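Alpha-L-rhamnosidase (Klebsiella oxytoca, PDB 4XHC) hydrolyses terminal alpha-L-rhamnose from rhamnosides, probably with inversion of the anomeric configuration as in other members of glycoside hydrolase family 78. Local coordinates at residues 211-216 with 488-493; 435-440 with 477-482. One frame throughout, in Å; residues are numbered along the deposited sequence.

In the fold
Both contacts lie in the helical, six-hairpin part of the chain, their centres about 20 Å apart, and 435-440/477-482 is nested in the loop that 211-216/488-493 closes. They share no helix, but helix 466-478 of interaction 2 is followed directly by helix 482-498 of interaction 1. Each is partly buried, with two buried residues among the five that touch. Interaction 1 sets the start of one helix against the flank of another and turns on a salt bridge over a leucine-isoleucine contact. Interaction 2 brings two helix ends together, and its main bond is uncharged, from a glutamine amide to a backbone carbonyl.

Interaction 1: 211-216 with 488-493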
# COMPACT_ATOMS: atom_id res chain seq x y z
N THR A 211 32.69 25.54 22.80
CA THR A 211 33.40 26.25 21.72
C THR A 211 32.90 27.68 21.47
O THR A 211 31.71 27.91 21.31
CB THR A 211 33.35 25.44 20.40
OG1 THR A 211 34.22 26.03 19.43
CG2 THR A 211 31.92 25.36 19.83
N SER A 212 33.83 28.63 21.43
CA SER A 212 33.48 30.02 21.11
C SER A 212 33.54 30.31 19.61
O SER A 212 33.41 31.46 19.18
CB SER A 212 34.41 30.99 21.86
OG SER A 212 35.75 30.82 21.44
N ASP A 213 33.72 29.27 18.81
CA ASP A 213 33.78 29.40 17.36
C ASP A 213 32.40 29.12 16.76
O ASP A 213 31.94 27.98 16.80
CB ASP A 213 34.80 28.40 16.82
CG ASP A 213 35.09 28.58 15.35
OD1 ASP A 213 34.15 28.78 14.55
OD2 ASP A 213 36.29 28.52 15.00
N PRO A 214 31.75 30.15 16.17
CA PRO A 214 30.37 29.95 15.70
C PRO A 214 30.21 28.87 14.62
O PRO A 214 29.17 28.22 14.56
CB PRO A 214 29.96 31.33 15.17
CG PRO A 214 31.25 32.02 14.87
CD PRO A 214 32.26 31.49 15.84
N GLN A 215 31.23 28.66 13.80
CA GLN A 215 31.13 27.68 12.73
C GLN A 215 31.25 26.24 13.24
O GLN A 215 30.62 25.33 12.71
CB GLN A 215 32.18 27.95 11.65
CG GLN A 215 31.80 27.34 10.31
CD GLN A 215 32.96 27.29 9.33
OE1 GLN A 215 33.91 28.09 9.41
NE2 GLN A 215 32.87 26.37 8.37
N LEU A 216 32.07 26.03 14.27
CA LEU A 216 32.15 24.73 14.93
C LEU A 216 30.87 24.41 15.72
O LEU A 216 30.47 23.25 15.82
CB LEU A 216 33.35 24.66 15.87
CG LEU A 216 34.74 24.70 15.24
CD1 LEU A 216 35.80 24.69 16.34
CD2 LEU A 216 34.95 23.54 14.28
N GLN A 488 40.28 21.55 8.77
CA GLN A 488 39.76 20.40 8.01
C GLN A 488 38.35 19.99 8.39
O GLN A 488 37.60 19.51 7.54
CB GLN A 488 40.69 19.19 8.16
CG GLN A 488 41.79 19.15 7.13
CD GLN A 488 41.25 19.09 5.72
OE1 GLN A 488 41.78 19.74 4.83
NE2 GLN A 488 40.17 18.32 5.52
N ILE A 489 38.01 20.12 9.66
CA ILE A 489 36.64 19.90 10.10
C ILE A 489 35.72 20.94 9.44
O ILE A 489 34.68 20.61 8.89
CB ILE A 489 36.52 19.95 11.63
CG1 ILE A 489 37.16 18.70 12.24
CG2 ILE A 489 35.05 20.05 12.06
CD1 ILE A 489 37.47 18.82 13.71
N LYS A 490 36.15 22.19 9.47
CA LYS A 490 35.40 23.29 8.88
C LYS A 490 35.23 23.18 7.36
O LYS A 490 34.15 23.46 6.84
CB LYS A 490 36.08 24.61 9.19
CG LYS A 490 36.02 25.02 10.65
CD LYS A 490 36.68 26.37 10.83
CE LYS A 490 36.43 26.92 12.22
NZ LYS A 490 37.32 28.09 12.44
N ALA A 491 36.29 22.80 6.66
CA ALA A 491 36.24 22.72 5.20
C ALA A 491 35.32 21.60 4.72
O ALA A 491 34.53 21.80 3.80
CB ALA A 491 37.64 22.50 4.64
N TYR A 492 35.40 20.44 5.36
CA TYR A 492 34.64 19.26 4.95
C TYR A 492 33.21 19.25 5.51
O TYR A 492 32.25 19.37 4.75
CB TYR A 492 35.40 18.00 5.35
CG TYR A 492 34.81 16.70 4.86
CD1 TYR A 492 34.86 16.34 3.53
CD2 TYR A 492 34.23 15.81 5.76
CE1 TYR A 492 34.32 15.14 3.10
CE2 TYR A 492 33.70 14.60 5.34
CZ TYR A 492 33.74 14.27 4.01
OH TYR A 492 33.22 13.06 3.61
N TRP A 493 33.06 19.12 6.82
CA TRP A 493 31.72 19.11 7.43
C TRP A 493 30.99 20.45 7.30
O TRP A 493 29.77 20.48 7.18
CB TRP A 493 31.79 18.71 8.90
CG TRP A 493 31.99 17.23 9.13
CD1 TRP A 493 31.01 16.31 9.31
CD2 TRP A 493 33.22 16.53 9.26
NE1 TRP A 493 31.56 15.07 9.52
CE2 TRP A 493 32.92 15.18 9.50
CE3 TRP A 493 34.57 16.92 9.19
CZ2 TRP A 493 33.90 14.21 9.68
CZ3 TRP A 493 35.55 15.95 9.35
CH2 TRP A 493 35.21 14.62 9.59
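Lys490 of helix 482-498 reaches the N-terminus of helix 214-230 and touches Asp213, Gln215 and Leu216. Its CG stands anti to the carbonyl carbon (chi1 -69°), and the extended chain beyond it carries NZ past Gln215 to the Asp213 carboxylate. Lys490 CB is nearest to Gln215 NE2, at 3.8 Å. Lys490 CG touches the amide end of Gln215 and, 4.1 Å away, Leu216 CD2. Lys490 CD passes Gln215 OE1 at 3.6 Å, the two side chains crossing at a slant. Lys490 CE comes near Leu216 CG and against the Asp213 carboxylate, and Lys490 NZ closes the path with a salt bridge of 2.8 Å to Asp213 OD2. Lysine and aspartate meet from opposite directions, and the ammonium uses the syn lone pair of OD2, on the side of the other oxygen.

That other oxygen serves the backbone. Asp213 OD1 accepts from Gln215 N at 3.0 Å, an Asx turn, and more weakly from Leu216 N. The carboxylate is thus held through both oxygens, and the nearby lysine would probably stabilise its negative charge. Beneath the polar layer, Leu216 CD2 meets Ile489 CG2 at 4.1 Å, the side chains roughly perpendicular. Ile538 and Leu543 of the C-terminal region also pack on Leu216, while Phe537 and Leu543 pack on Ile489. Asp213 is the N-cap of helix 214-230, tied by its salt bridge to a second helix, in the six-hairpin (alpha/alpha)6 barrel fold of the family.

Interaction 2: 435-440 with 477-482; sequences WLVLAE and LQCGLR
Val437 and Gln478 meet where two helices, 430-438 and 466-478, both end in Schellman motifs. Glu440 provides the positive phi (66°) of one and Gly480 that of the other. The close-packed part lies between Gln478, Cys479, Val437 and Leu438. Val437 CG1, the branch anti to its backbone N, meets Cys479 SG at 3.8 Å. Leu438 starts out with its CB turned from the other segment, yet Leu438 CD2 swings back to lie 3.6 Å from Gln478 OE1, an apolar methyl beside the amide oxygen. Ala475 adds to the cover of Val437, His471 and Ala474 to that of Leu438, and Met451 of helix 444-456 touches Cys479.

Toward the solvent side the fit slackens. Glu440 and Gln478 are both partly exposed and cross at a slant, the carboxylate nearly perpendicular to the amide. Glu440 OE2 stays 3.9 Å from Gln478 NE2, a proximity without a hydrogen bond.

What joins the two sides is the amide nitrogen of Gln478: CG anti to the backbone N (chi1 -177°) and an extended chain carry the amide across to Val437 O. Gln478 NE2 donates to Val437 O at 2.8 Å, nearly in its own amide plane but from above the plane of the carbonyl. Val437 O carries a second bond as well, from Glu440 N at 3.1 Å within the Schellman turn, and the two donors reach this one oxygen from opposite faces of its carbonyl plane.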
# COMPACT_ATOMS: atom_id res chain seq x y z
N TRP A 435 45.98 5.13 8.19
CA TRP A 435 45.93 4.00 9.11
C TRP A 435 47.29 3.60 9.64
O TRP A 435 47.41 3.23 10.80
CB TRP A 435 45.22 2.79 8.49
CG TRP A 435 43.76 2.83 8.74
CD1 TRP A 435 42.77 3.09 7.84
CD2 TRP A 435 43.12 2.66 10.00
NE1 TRP A 435 41.54 3.07 8.46
CE2 TRP A 435 41.73 2.81 9.79
CE3 TRP A 435 43.59 2.41 11.30
CZ2 TRP A 435 40.80 2.71 10.84
CZ3 TRP A 435 42.66 2.31 12.34
CH2 TRP A 435 41.29 2.46 12.10
N LEU A 436 48.32 3.69 8.82
CA LEU A 436 49.67 3.37 9.30
C LEU A 436 50.26 4.47 10.18
O LEU A 436 51.18 4.21 10.96
CB LEU A 436 50.60 3.01 8.14
CG LEU A 436 50.28 1.64 7.52
CD1 LEU A 436 50.97 1.46 6.18
CD2 LEU A 436 50.66 0.49 8.46
N VAL A 437 49.75 5.69 10.07
CA VAL A 437 50.09 6.74 11.03
C VAL A 437 49.36 6.52 12.37
O VAL A 437 49.93 6.73 13.43
CB VAL A 437 49.81 8.15 10.46
CG1 VAL A 437 49.88 9.23 11.54
CG2 VAL A 437 50.81 8.46 9.36
N LEU A 438 48.10 6.10 12.32
CA LEU A 438 47.37 5.82 13.54
C LEU A 438 47.95 4.62 14.27
O LEU A 438 47.90 4.55 15.50
CB LEU A 438 45.88 5.58 13.23
CG LEU A 438 45.08 6.82 12.83
CD1 LEU A 438 43.69 6.41 12.37
CD2 LEU A 438 44.97 7.82 13.97
N ALA A 439 48.52 3.70 13.51
CA ALA A 439 49.15 2.50 14.06
C ALA A 439 50.47 2.79 14.78
O ALA A 439 51.01 1.92 15.47
CB ALA A 439 49.39 1.50 12.94
N GLU A 440 50.99 4.00 14.58
CA GLU A 440 52.24 4.47 15.20
C GLU A 440 53.45 3.69 14.70
O GLU A 440 54.34 3.37 15.47
CB GLU A 440 52.14 4.47 16.73
CG GLU A 440 50.93 5.21 17.28
CD GLU A 440 51.13 5.71 18.70
OE1 GLU A 440 51.55 4.91 19.57
OE2 GLU A 440 50.85 6.91 18.95
N LEU A 477 45.55 15.25 14.67
CA LEU A 477 45.65 15.57 16.11
C LEU A 477 46.78 14.79 16.79
O LEU A 477 47.54 15.36 17.57
CB LEU A 477 44.31 15.32 16.82
CG LEU A 477 43.18 16.31 16.49
CD1 LEU A 477 41.86 15.87 17.11
CD2 LEU A 477 43.53 17.72 16.96
N GLN A 478 46.90 13.50 16.48
CA GLN A 478 47.94 12.64 17.05
C GLN A 478 49.35 13.17 16.74
O GLN A 478 50.25 13.01 17.56
CB GLN A 478 47.77 11.22 16.52
CG GLN A 478 48.73 10.18 17.07
CD GLN A 478 48.69 8.89 16.28
OE1 GLN A 478 47.71 8.15 16.31
NE2 GLN A 478 49.78 8.60 15.57
N CYS A 479 49.54 13.79 15.58
CA CYS A 479 50.83 14.36 15.21
C CYS A 479 50.98 15.82 15.65
O CYS A 479 51.94 16.49 15.25
CB CYS A 479 51.04 14.25 13.70
SG CYS A 479 50.92 12.56 13.05
N GLY A 480 50.06 16.31 16.47
CA GLY A 480 50.14 17.67 17.01
C GLY A 480 49.81 18.75 16.00
O GLY A 480 50.17 19.90 16.21
N LEU A 481 49.10 18.40 14.92
CA LEU A 481 48.70 19.36 13.89
C LEU A 481 47.28 19.84 14.16
O LEU A 481 46.36 19.57 13.39
CB LEU A 481 48.80 18.73 12.51
CG LEU A 481 50.22 18.36 12.08
CD1 LEU A 481 50.20 17.48 10.84
CD2 LEU A 481 51.04 19.62 11.85
N ARG A 482 47.13 20.58 15.26
CA ARG A 482 45.82 20.95 15.81
C ARG A 482 45.09 21.99 14.95
O ARG A 482 43.91 21.83 14.65
CB ARG A 482 46.01 21.46 17.25
CG ARG A 482 44.73 21.71 18.05
CD ARG A 482 45.01 22.60 19.25
NE ARG A 482 43.79 23.17 19.82
CZ ARG A 482 42.96 22.52 20.64
NH1 ARG A 482 43.20 21.26 21.01
NH2 ARG A 482 41.87 23.14 21.09